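Local coordinates for hypothetical protein (Neisseria meningitidis, PDB 2I45) that is of unknown function but adopts the small beta-barrel fold of the cupin type-2 family, whose members commonly bind a metal or small ligand inside the barrel, at residues F29-H43 and H85-E99. Sequence-based numbering, arbitrary orientation.
Sequences FQFHLVKLLGDYGWH and HRPRSENGCSLVLIE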
ATOM      1  N   PHE B  29       2.797  11.427  -2.853  1.00 52.19           N
ATOM      2  CA  PHE B  29       1.755  10.396  -2.927  1.00 51.85           C
ATOM      3  C   PHE B  29       0.374  10.883  -2.573  1.00 50.90           C
ATOM      4  O   PHE B  29       0.213  11.699  -1.654  1.00 50.85           O
ATOM      5  CB  PHE B  29       2.079   9.227  -2.032  1.00 52.45           C
ATOM      6  CG  PHE B  29       3.176   8.376  -2.545  1.00 53.42           C
ATOM      7  CD1 PHE B  29       2.974   7.566  -3.663  1.00 55.77           C
ATOM      8  CD2 PHE B  29       4.414   8.367  -1.905  1.00 55.64           C
ATOM      9  CE1 PHE B  29       4.013   6.760  -4.163  1.00 58.35           C
ATOM     10  CE2 PHE B  29       5.453   7.552  -2.355  1.00 57.73           C
ATOM     11  CZ  PHE B  29       5.268   6.751  -3.495  1.00 56.88           C
ATOM     12  N   GLN B  30      -0.614  10.364  -3.307  1.00 49.66           N
ATOM     13  CA  GLN B  30      -2.010  10.614  -3.014  1.00 48.63           C
ATOM     14  C   GLN B  30      -2.736   9.330  -2.607  1.00 47.33           C
ATOM     15  O   GLN B  30      -2.617   8.300  -3.254  1.00 46.84           O
ATOM     16  CB  GLN B  30      -2.684  11.196  -4.213  1.00 47.49           C
ATOM     17  CG  GLN B  30      -3.975  11.802  -3.796  1.00 51.65           C
ATOM     18  CD  GLN B  30      -4.521  12.795  -4.812  1.00 55.13           C
ATOM     19  OE1 GLN B  30      -5.236  12.375  -5.744  1.00 58.30           O
ATOM     20  NE2 GLN B  30      -4.208  14.116  -4.637  1.00 47.14           N
ATOM     21  N   PHE B  31      -3.495   9.371  -1.537  1.00 47.20           N
ATOM     22  CA  PHE B  31      -4.229   8.129  -1.135  1.00 47.05           C
ATOM     23  C   PHE B  31      -5.697   8.407  -1.218  1.00 46.78           C
ATOM     24  O   PHE B  31      -6.168   9.450  -0.726  1.00 45.48           O
ATOM     25  CB  PHE B  31      -3.829   7.598   0.243  1.00 46.18           C
ATOM     26  CG  PHE B  31      -2.325   7.416   0.428  1.00 48.36           C
ATOM     27  CD1 PHE B  31      -1.738   6.154   0.389  1.00 52.65           C
ATOM     28  CD2 PHE B  31      -1.492   8.486   0.639  1.00 50.25           C
ATOM     29  CE1 PHE B  31      -0.351   5.964   0.560  1.00 49.32           C
ATOM     30  CE2 PHE B  31      -0.104   8.295   0.778  1.00 51.59           C
ATOM     31  CZ  PHE B  31       0.449   7.036   0.755  1.00 50.37           C
ATOM     32  N   HIS B  32      -6.397   7.499  -1.899  1.00 47.51           N
ATOM     33  CA  HIS B  32      -7.832   7.505  -1.954  1.00 49.15           C
ATOM     34  C   HIS B  32      -8.351   6.348  -1.061  1.00 49.70           C
ATOM     35  O   HIS B  32      -7.897   5.187  -1.182  1.00 49.28           O
ATOM     36  CB  HIS B  32      -8.262   7.328  -3.394  1.00 49.98           C
ATOM     37  CG  HIS B  32      -7.940   8.491  -4.287  1.00 53.81           C
ATOM     38  ND1 HIS B  32      -8.910   9.183  -4.984  1.00 57.77           N
ATOM     39  CD2 HIS B  32      -6.762   9.090  -4.592  1.00 57.96           C
ATOM     40  CE1 HIS B  32      -8.340  10.154  -5.686  1.00 58.86           C
ATOM     41  NE2 HIS B  32      -7.034  10.119  -5.466  1.00 58.37           N
ATOM     42  N   LEU B  33      -9.248   6.665  -0.134  1.00 50.61           N
ATOM     43  CA  LEU B  33      -9.912   5.608   0.672  1.00 51.92           C
ATOM     44  C   LEU B  33     -11.379   5.706   0.315  1.00 52.60           C
ATOM     45  O   LEU B  33     -11.956   6.782   0.397  1.00 52.74           O
ATOM     46  CB  LEU B  33      -9.728   5.761   2.189  1.00 51.56           C
ATOM     47  CG  LEU B  33      -8.332   6.070   2.755  1.00 50.90           C
ATOM     48  CD1 LEU B  33      -8.313   6.537   4.180  1.00 50.46           C
ATOM     49  CD2 LEU B  33      -7.458   4.930   2.601  1.00 53.31           C
ATOM     50  N   VAL B  34     -11.957   4.581  -0.112  1.00 52.93           N
ATOM     51  CA  VAL B  34     -13.306   4.562  -0.654  1.00 52.72           C
ATOM     52  C   VAL B  34     -13.856   3.231  -0.350  1.00 52.52           C
ATOM     53  O   VAL B  34     -13.102   2.280  -0.228  1.00 53.90           O
ATOM     54  CB  VAL B  34     -13.319   4.504  -2.150  1.00 53.07           C
ATOM     55  CG1 VAL B  34     -14.524   5.260  -2.681  1.00 50.64           C
ATOM     56  CG2 VAL B  34     -12.028   4.963  -2.692  1.00 52.76           C
ATOM     57  N   LYS B  35     -15.174   3.123  -0.296  1.00 51.92           N
ATOM     58  CA  LYS B  35     -15.750   1.828  -0.085  1.00 50.93           C
ATOM     59  C   LYS B  35     -16.552   1.530  -1.309  1.00 50.46           C
ATOM     60  O   LYS B  35     -17.140   2.406  -1.820  1.00 50.19           O
ATOM     61  CB  LYS B  35     -16.577   1.840   1.176  1.00 50.41           C
ATOM     62  CG  LYS B  35     -15.711   2.003   2.432  1.00 52.50           C
ATOM     63  CD  LYS B  35     -16.503   1.716   3.766  1.00 51.22           C
ATOM     64  CE  LYS B  35     -15.635   1.986   4.978  1.00 50.07           C
ATOM     65  NZ  LYS B  35     -16.297   1.698   6.315  1.00 53.44           N
ATOM     66  N   LEU B  36     -16.541   0.271  -1.764  1.00 51.50           N
ATOM     67  CA  LEU B  36     -17.162  -0.247  -2.991  1.00 50.92           C
ATOM     68  C   LEU B  36     -18.214  -1.325  -2.738  1.00 50.42           C
ATOM     69  O   LEU B  36     -17.995  -2.243  -1.905  1.00 50.92           O
ATOM     70  CB  LEU B  36     -16.078  -0.925  -3.803  1.00 51.53           C
ATOM     71  CG  LEU B  36     -15.456  -0.079  -4.893  1.00 54.79           C
ATOM     72  CD1 LEU B  36     -15.333   1.454  -4.601  1.00 55.34           C
ATOM     73  CD2 LEU B  36     -14.138  -0.670  -5.258  1.00 54.56           C
ATOM     74  N   LEU B  37     -19.330  -1.221  -3.479  1.00 48.07           N
ATOM     75  CA  LEU B  37     -20.415  -2.185  -3.479  1.00 46.08           C
ATOM     76  C   LEU B  37     -21.032  -2.172  -4.895  1.00 46.21           C
ATOM     77  O   LEU B  37     -21.028  -1.129  -5.539  1.00 45.00           O
ATOM     78  CB  LEU B  37     -21.428  -1.817  -2.420  1.00 44.46           C
ATOM     79  CG  LEU B  37     -22.465  -2.919  -2.117  1.00 43.26           C
ATOM     80  CD1 LEU B  37     -21.842  -4.263  -1.841  1.00 40.35           C
ATOM     81  CD2 LEU B  37     -23.342  -2.570  -0.936  1.00 38.71           C
ATOM     82  N   GLY B  38     -21.510  -3.322  -5.385  1.00 46.46           N
ATOM     83  CA  GLY B  38     -21.917  -3.480  -6.813  1.00 46.89           C
ATOM     84  C   GLY B  38     -20.899  -2.863  -7.762  1.00 47.50           C
ATOM     85  O   GLY B  38     -19.721  -3.053  -7.559  1.00 47.60           O
ATOM     86  N   ASP B  39     -21.329  -2.082  -8.763  1.00 47.98           N
ATOM     87  CA  ASP B  39     -20.396  -1.263  -9.541  1.00 48.02           C
ATOM     88  C   ASP B  39     -21.016  -0.027 -10.127  1.00 48.39           C
ATOM     89  O   ASP B  39     -22.228   0.195 -10.035  1.00 47.94           O
ATOM     90  CB  ASP B  39     -19.838  -2.056 -10.712  1.00 49.05           C
ATOM     91  CG  ASP B  39     -20.957  -2.602 -11.614  1.00 51.07           C
ATOM     92  OD1 ASP B  39     -21.554  -3.665 -11.239  1.00 53.29           O
ATOM     93  OD2 ASP B  39     -21.233  -1.972 -12.658  1.00 45.98           O
ATOM     94  N   TYR B  40     -20.167   0.784 -10.770  1.00 48.47           N
ATOM     95  CA  TYR B  40     -20.640   1.995 -11.405  1.00 48.19           C
ATOM     96  C   TYR B  40     -20.170   2.060 -12.800  1.00 47.10           C
ATOM     97  O   TYR B  40     -19.935   3.155 -13.299  1.00 46.53           O
ATOM     98  CB  TYR B  40     -20.160   3.259 -10.682  1.00 49.37           C
ATOM     99  CG  TYR B  40     -21.168   3.779  -9.698  1.00 52.24           C
ATOM    100  CD1 TYR B  40     -21.294   3.150  -8.445  1.00 53.20           C
ATOM    101  CD2 TYR B  40     -22.036   4.846 -10.000  1.00 53.17           C
ATOM    102  CE1 TYR B  40     -22.188   3.545  -7.501  1.00 48.71           C
ATOM    103  CE2 TYR B  40     -22.977   5.272  -9.009  1.00 54.40           C
ATOM    104  CZ  TYR B  40     -23.011   4.574  -7.758  1.00 52.67           C
ATOM    105  OH  TYR B  40     -23.840   4.854  -6.699  1.00 55.04           O
ATOM    106  N   GLY B  41     -19.986   0.904 -13.415  1.00 45.85           N
ATOM    107  CA  GLY B  41     -19.550   0.869 -14.800  1.00 45.81           C
ATOM    108  C   GLY B  41     -18.048   1.030 -15.023  1.00 46.92           C
ATOM    109  O   GLY B  41     -17.237   0.719 -14.149  1.00 46.17           O
ATOM    110  N   TRP B  42     -17.676   1.460 -16.237  1.00 46.93           N
ATOM    111  CA  TRP B  42     -16.302   1.433 -16.632  1.00 46.55           C
ATOM    112  C   TRP B  42     -15.718   2.773 -16.274  1.00 48.58           C
ATOM    113  O   TRP B  42     -16.393   3.754 -16.383  1.00 48.71           O
ATOM    114  CB  TRP B  42     -16.189   1.125 -18.143  1.00 45.16           C
ATOM    115  CG  TRP B  42     -16.596  -0.273 -18.472  1.00 40.16           C
ATOM    116  CD1 TRP B  42     -17.840  -0.707 -18.646  1.00 38.65           C
ATOM    117  CD2 TRP B  42     -15.737  -1.409 -18.600  1.00 38.04           C
ATOM    118  NE1 TRP B  42     -17.854  -2.071 -18.841  1.00 39.93           N
ATOM    119  CE2 TRP B  42     -16.570  -2.531 -18.832  1.00 40.36           C
ATOM    120  CE3 TRP B  42     -14.333  -1.597 -18.518  1.00 35.26           C
ATOM    121  CZ2 TRP B  42     -16.060  -3.844 -19.020  1.00 41.37           C
ATOM    122  CZ3 TRP B  42     -13.815  -2.875 -18.712  1.00 39.31           C
ATOM    123  CH2 TRP B  42     -14.678  -3.995 -18.942  1.00 41.28           C
ATOM    124  N   HIS B  43     -14.468   2.815 -15.837  1.00 51.56           N
ATOM    125  CA  HIS B  43     -13.728   4.074 -15.738  1.00 54.76           C
ATOM    126  C   HIS B  43     -12.448   3.797 -16.430  1.00 55.25           C
ATOM    127  O   HIS B  43     -12.104   2.619 -16.587  1.00 55.77           O
ATOM    128  CB  HIS B  43     -13.324   4.391 -14.282  1.00 55.16           C
ATOM    129  CG  HIS B  43     -14.415   4.172 -13.289  1.00 60.38           C
ATOM    130  ND1 HIS B  43     -14.940   2.923 -13.014  1.00 66.02           N
ATOM    131  CD2 HIS B  43     -15.077   5.039 -12.482  1.00 64.82           C
ATOM    132  CE1 HIS B  43     -15.880   3.030 -12.085  1.00 65.53           C
ATOM    133  NE2 HIS B  43     -15.980   4.303 -11.741  1.00 65.76           N
ATOM    134  N   HIS B  85     -11.330   0.032 -17.119  1.00 47.28           N
ATOM    135  CA  HIS B  85     -11.596  -1.065 -16.253  1.00 46.34           C
ATOM    136  C   HIS B  85     -12.831  -0.762 -15.474  1.00 46.61           C
ATOM    137  O   HIS B  85     -13.283   0.381 -15.355  1.00 46.24           O
ATOM    138  CB  HIS B  85     -10.476  -1.239 -15.249  1.00 47.17           C
ATOM    139  CG  HIS B  85     -10.194   0.003 -14.453  1.00 48.41           C
ATOM    140  ND1 HIS B  85      -9.547   1.102 -14.993  1.00 51.83           N
ATOM    141  CD2 HIS B  85     -10.493   0.336 -13.173  1.00 44.43           C
ATOM    142  CE1 HIS B  85      -9.449   2.049 -14.072  1.00 46.58           C
ATOM    143  NE2 HIS B  85     -10.026   1.611 -12.970  1.00 41.04           N
ATOM    144  N   ARG B  86     -13.372  -1.824 -14.915  1.00 46.50           N
ATOM    145  CA  ARG B  86     -14.617  -1.748 -14.215  1.00 46.63           C
ATOM    146  C   ARG B  86     -14.422  -2.310 -12.810  1.00 46.92           C
ATOM    147  O   ARG B  86     -14.495  -3.508 -12.602  1.00 47.91           O
ATOM    148  CB  ARG B  86     -15.751  -2.445 -14.975  1.00 46.35           C
ATOM    149  CG  ARG B  86     -16.902  -2.892 -14.049  1.00 47.21           C
ATOM    150  CD  ARG B  86     -18.134  -3.479 -14.754  1.00 45.14           C
ATOM    151  NE  ARG B  86     -17.832  -4.698 -15.489  1.00 39.52           N
ATOM    152  CZ  ARG B  86     -18.507  -5.063 -16.575  1.00 42.37           C
ATOM    153  NH1 ARG B  86     -19.553  -4.326 -17.027  1.00 37.70           N
ATOM    154  NH2 ARG B  86     -18.130  -6.149 -17.235  1.00 36.91           N
ATOM    155  N   PRO B  87     -14.159  -1.433 -11.845  1.00 46.38           N
ATOM    156  CA  PRO B  87     -13.953  -1.821 -10.455  1.00 46.37           C
ATOM    157  C   PRO B  87     -15.258  -2.242  -9.853  1.00 46.54           C
ATOM    158  O   PRO B  87     -16.244  -1.659 -10.201  1.00 47.65           O
ATOM    159  CB  PRO B  87     -13.528  -0.513  -9.795  1.00 46.19           C
ATOM    160  CG  PRO B  87     -13.901   0.597 -10.721  1.00 45.62           C
ATOM    161  CD  PRO B  87     -14.034   0.017 -12.088  1.00 46.40           C
ATOM    162  N   ARG B  88     -15.286  -3.156  -8.890  1.00 46.52           N
ATOM    163  CA  ARG B  88     -16.565  -3.686  -8.482  1.00 46.34           C
ATOM    164  C   ARG B  88     -16.486  -4.670  -7.274  1.00 46.30           C
ATOM    165  O   ARG B  88     -15.424  -5.259  -7.030  1.00 47.80           O
ATOM    166  CB  ARG B  88     -17.046  -4.352  -9.719  1.00 47.24           C
ATOM    167  CG  ARG B  88     -18.076  -5.383  -9.548  1.00 50.92           C
ATOM    168  CD  ARG B  88     -17.543  -6.782  -9.744  1.00 51.59           C
ATOM    169  NE  ARG B  88     -16.952  -7.143 -11.032  1.00 48.21           N
ATOM    170  CZ  ARG B  88     -16.597  -8.413 -11.265  1.00 47.08           C
ATOM    171  NH1 ARG B  88     -15.976  -8.762 -12.368  1.00 45.99           N
ATOM    172  NH2 ARG B  88     -16.826  -9.345 -10.337  1.00 41.56           N
ATOM    173  N   SER B  89     -17.560  -4.843  -6.501  1.00 43.97           N
ATOM    174  CA  SER B  89     -17.474  -5.629  -5.273  1.00 43.09           C
ATOM    175  C   SER B  89     -18.785  -6.335  -4.878  1.00 42.87           C
ATOM    176  O   SER B  89     -19.806  -5.707  -4.640  1.00 42.25           O
ATOM    177  CB  SER B  89     -17.024  -4.751  -4.114  1.00 43.46           C
ATOM    178  OG  SER B  89     -16.988  -5.497  -2.909  1.00 42.47           O
ATOM    179  N   GLU B  90     -18.718  -7.647  -4.812  1.00 41.99           N
ATOM    180  CA  GLU B  90     -19.868  -8.489  -4.656  1.00 42.09           C
ATOM    181  C   GLU B  90     -20.546  -8.250  -3.294  1.00 41.73           C
ATOM    182  O   GLU B  90     -21.734  -7.961  -3.249  1.00 42.27           O
ATOM    183  CB  GLU B  90     -19.425  -9.937  -4.898  1.00 42.55           C
ATOM    184  CG  GLU B  90     -20.494 -11.052  -4.859  1.00 43.83           C
ATOM    185  CD  GLU B  90     -21.168 -11.249  -6.203  1.00 49.27           C
ATOM    186  OE1 GLU B  90     -21.927 -12.272  -6.309  1.00 46.82           O
ATOM    187  OE2 GLU B  90     -20.918 -10.387  -7.149  1.00 48.19           O
ATOM    188  N   ASN B  91     -19.796  -8.290  -2.208  1.00 41.54           N
ATOM    189  CA  ASN B  91     -20.335  -7.934  -0.892  1.00 41.83           C
ATOM    190  C   ASN B  91     -19.729  -6.710  -0.191  1.00 42.89           C
ATOM    191  O   ASN B  91     -19.920  -6.528   1.009  1.00 43.26           O
ATOM    192  CB  ASN B  91     -20.284  -9.156  -0.007  1.00 40.15           C
ATOM    193  CG  ASN B  91     -21.183 -10.205  -0.533  1.00 41.67           C
ATOM    194  OD1 ASN B  91     -22.402 -10.038  -0.490  1.00 40.47           O
ATOM    195  ND2 ASN B  91     -20.621 -11.234  -1.140  1.00 41.75           N
ATOM    196  N   GLY B  92     -19.008  -5.873  -0.925  1.00 43.46           N
ATOM    197  CA  GLY B  92     -18.441  -4.663  -0.332  1.00 45.69           C
ATOM    198  C   GLY B  92     -16.961  -4.751   0.023  1.00 46.95           C
ATOM    199  O   GLY B  92     -16.523  -5.726   0.595  1.00 47.16           O
ATOM    200  N   CYS B  93     -16.210  -3.706  -0.301  1.00 48.26           N
ATOM    201  CA  CYS B  93     -14.780  -3.691  -0.130  1.00 49.46           C
ATOM    202  C   CYS B  93     -14.341  -2.309   0.282  1.00 50.91           C
ATOM    203  O   CYS B  93     -14.733  -1.299  -0.386  1.00 51.50           O
ATOM    204  CB  CYS B  93     -14.084  -3.939  -1.473  1.00 48.79           C
ATOM    205  SG  CYS B  93     -12.279  -4.145  -1.319  1.00 49.53           S
ATOM    206  N   SER B  94     -13.484  -2.259   1.318  1.00 50.40           N
ATOM    207  CA  SER B  94     -12.724  -1.060   1.638  1.00 50.44           C
ATOM    208  C   SER B  94     -11.344  -1.111   1.032  1.00 50.46           C
ATOM    209  O   SER B  94     -10.623  -2.084   1.233  1.00 50.43           O
ATOM    210  CB  SER B  94     -12.607  -0.920   3.131  1.00 50.23           C
ATOM    211  OG  SER B  94     -13.910  -0.971   3.677  1.00 53.06           O
ATOM    212  N   LEU B  95     -10.966  -0.035   0.348  1.00 49.51           N
ATOM    213  CA  LEU B  95      -9.841  -0.081  -0.550  1.00 48.98           C
ATOM    214  C   LEU B  95      -9.003   1.187  -0.538  1.00 49.76           C
ATOM    215  O   LEU B  95      -9.549   2.284  -0.613  1.00 49.38           O
ATOM    216  CB  LEU B  95     -10.400  -0.272  -1.961  1.00 49.01           C
ATOM    217  CG  LEU B  95      -9.687   0.332  -3.203  1.00 48.88           C
ATOM    218  CD1 LEU B  95      -8.527  -0.526  -3.693  1.00 43.70           C
ATOM    219  CD2 LEU B  95     -10.624   0.454  -4.379  1.00 47.06           C
ATOM    220  N   VAL B  96      -7.680   1.031  -0.509  1.00 50.45           N
ATOM    221  CA  VAL B  96      -6.792   2.152  -0.724  1.00 51.39           C
ATOM    222  C   VAL B  96      -6.257   2.177  -2.138  1.00 52.46           C
ATOM    223  O   VAL B  96      -5.691   1.188  -2.635  1.00 52.57           O
ATOM    224  CB  VAL B  96      -5.565   2.147   0.199  1.00 51.57           C
ATOM    225  CG1 VAL B  96      -4.741   3.434  -0.072  1.00 50.92           C
ATOM    226  CG2 VAL B  96      -5.978   2.058   1.610  1.00 49.35           C
ATOM    227  N   LEU B  97      -6.432   3.308  -2.782  1.00 52.74           N
ATOM    228  CA  LEU B  97      -5.684   3.567  -3.992  1.00 54.44           C
ATOM    229  C   LEU B  97      -4.468   4.413  -3.713  1.00 54.23           C
ATOM    230  O   LEU B  97      -4.558   5.299  -2.862  1.00 54.78           O
ATOM    231  CB  LEU B  97      -6.540   4.338  -4.990  1.00 54.82           C
ATOM    232  CG  LEU B  97      -7.147   3.506  -6.118  1.00 57.84           C
ATOM    233  CD1 LEU B  97      -8.453   2.867  -5.663  1.00 59.46           C
ATOM    234  CD2 LEU B  97      -7.347   4.354  -7.382  1.00 57.39           C
ATOM    235  N   ILE B  98      -3.375   4.191  -4.456  1.00 53.33           N
ATOM    236  CA  ILE B  98      -2.167   5.001  -4.322  1.00 53.54           C
ATOM    237  C   ILE B  98      -1.619   5.530  -5.668  1.00 54.17           C
ATOM    238  O   ILE B  98      -1.532   4.806  -6.641  1.00 53.68           O
ATOM    239  CB  ILE B  98      -1.036   4.227  -3.562  1.00 52.90           C
ATOM    240  CG1 ILE B  98      -1.502   3.843  -2.179  1.00 55.44           C
ATOM    241  CG2 ILE B  98       0.183   5.049  -3.402  1.00 50.15           C
ATOM    242  CD1 ILE B  98      -1.733   2.367  -1.978  1.00 57.48           C
ATOM    243  N   GLU B  99      -1.203   6.780  -5.701  1.00 55.59           N
ATOM    244  CA  GLU B  99      -0.577   7.305  -6.877  1.00 58.10           C
ATOM    245  C   GLU B  99       0.506   8.251  -6.490  1.00 57.96           C
ATOM    246  O   GLU B  99       0.492   8.697  -5.369  1.00 57.91           O
ATOM    247  CB  GLU B  99      -1.603   8.046  -7.710  1.00 58.63           C
ATOM    248  CG  GLU B  99      -2.666   8.823  -6.923  1.00 59.75           C
ATOM    249  CD  GLU B  99      -3.631   9.572  -7.882  1.00 61.25           C
ATOM    250  OE1 GLU B  99      -3.181  10.587  -8.544  1.00 54.70           O
ATOM    251  OE2 GLU B  99      -4.817   9.098  -7.958  1.00 62.86           O
TER
HETATM  252  O   HOH W   1     -17.695   0.292 -11.538  1.00 42.25           O
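Arg86 lies across the indole of Trp42, and its chain can be followed outward. CB sits 3.8 Å from the centroid of the six-membered ring of Trp42, only 14° off the ring normal, a CH-pi contact. CG passes 3.6 Å from Gly41 O. Next along the chain, CD lies 4.0 Å from Asp39 OD2. The bend at chi3 (63°) sets the guanidinium out beyond the six-membered ring, with one of its faces turned to Trp42 CZ2. Arg86 NE forms a salt bridge with Asp62 on strand 59-63, and Asp62 also pairs with Arg88. Beside this CH-pi contact, paired backbone hydrogen bonds join His43 and His85 in both directions. The ring of His43 meets Pro87, ND1 lying 3.2 Å from CD. A water bridges Tyr40 N, Gly41 O and Pro87 O.

Strands 29-37 and 92-99 run antiparallel, their axes 161° apart, in register from Gln30–Glu99 to Leu36–Cys93. A beta bulge shifts this register by two residues before Gly38 pairs with Ser89; the first segment turns a corner at Gly38 and the second just after Ser89, at Glu90 and Asn91. Leu33 CD2 packs 3.4 Å from Val96 CG2 on the face toward helix 8-13, while Leu36 CD2 meets Leu95 CD2 on the other. Segment 85-99 thus passes from the three-stranded sheet (85-89) to the five-stranded one (92-99), with 29-43 alongside it, as fits the two-sheet beta-barrel of the cupin fold.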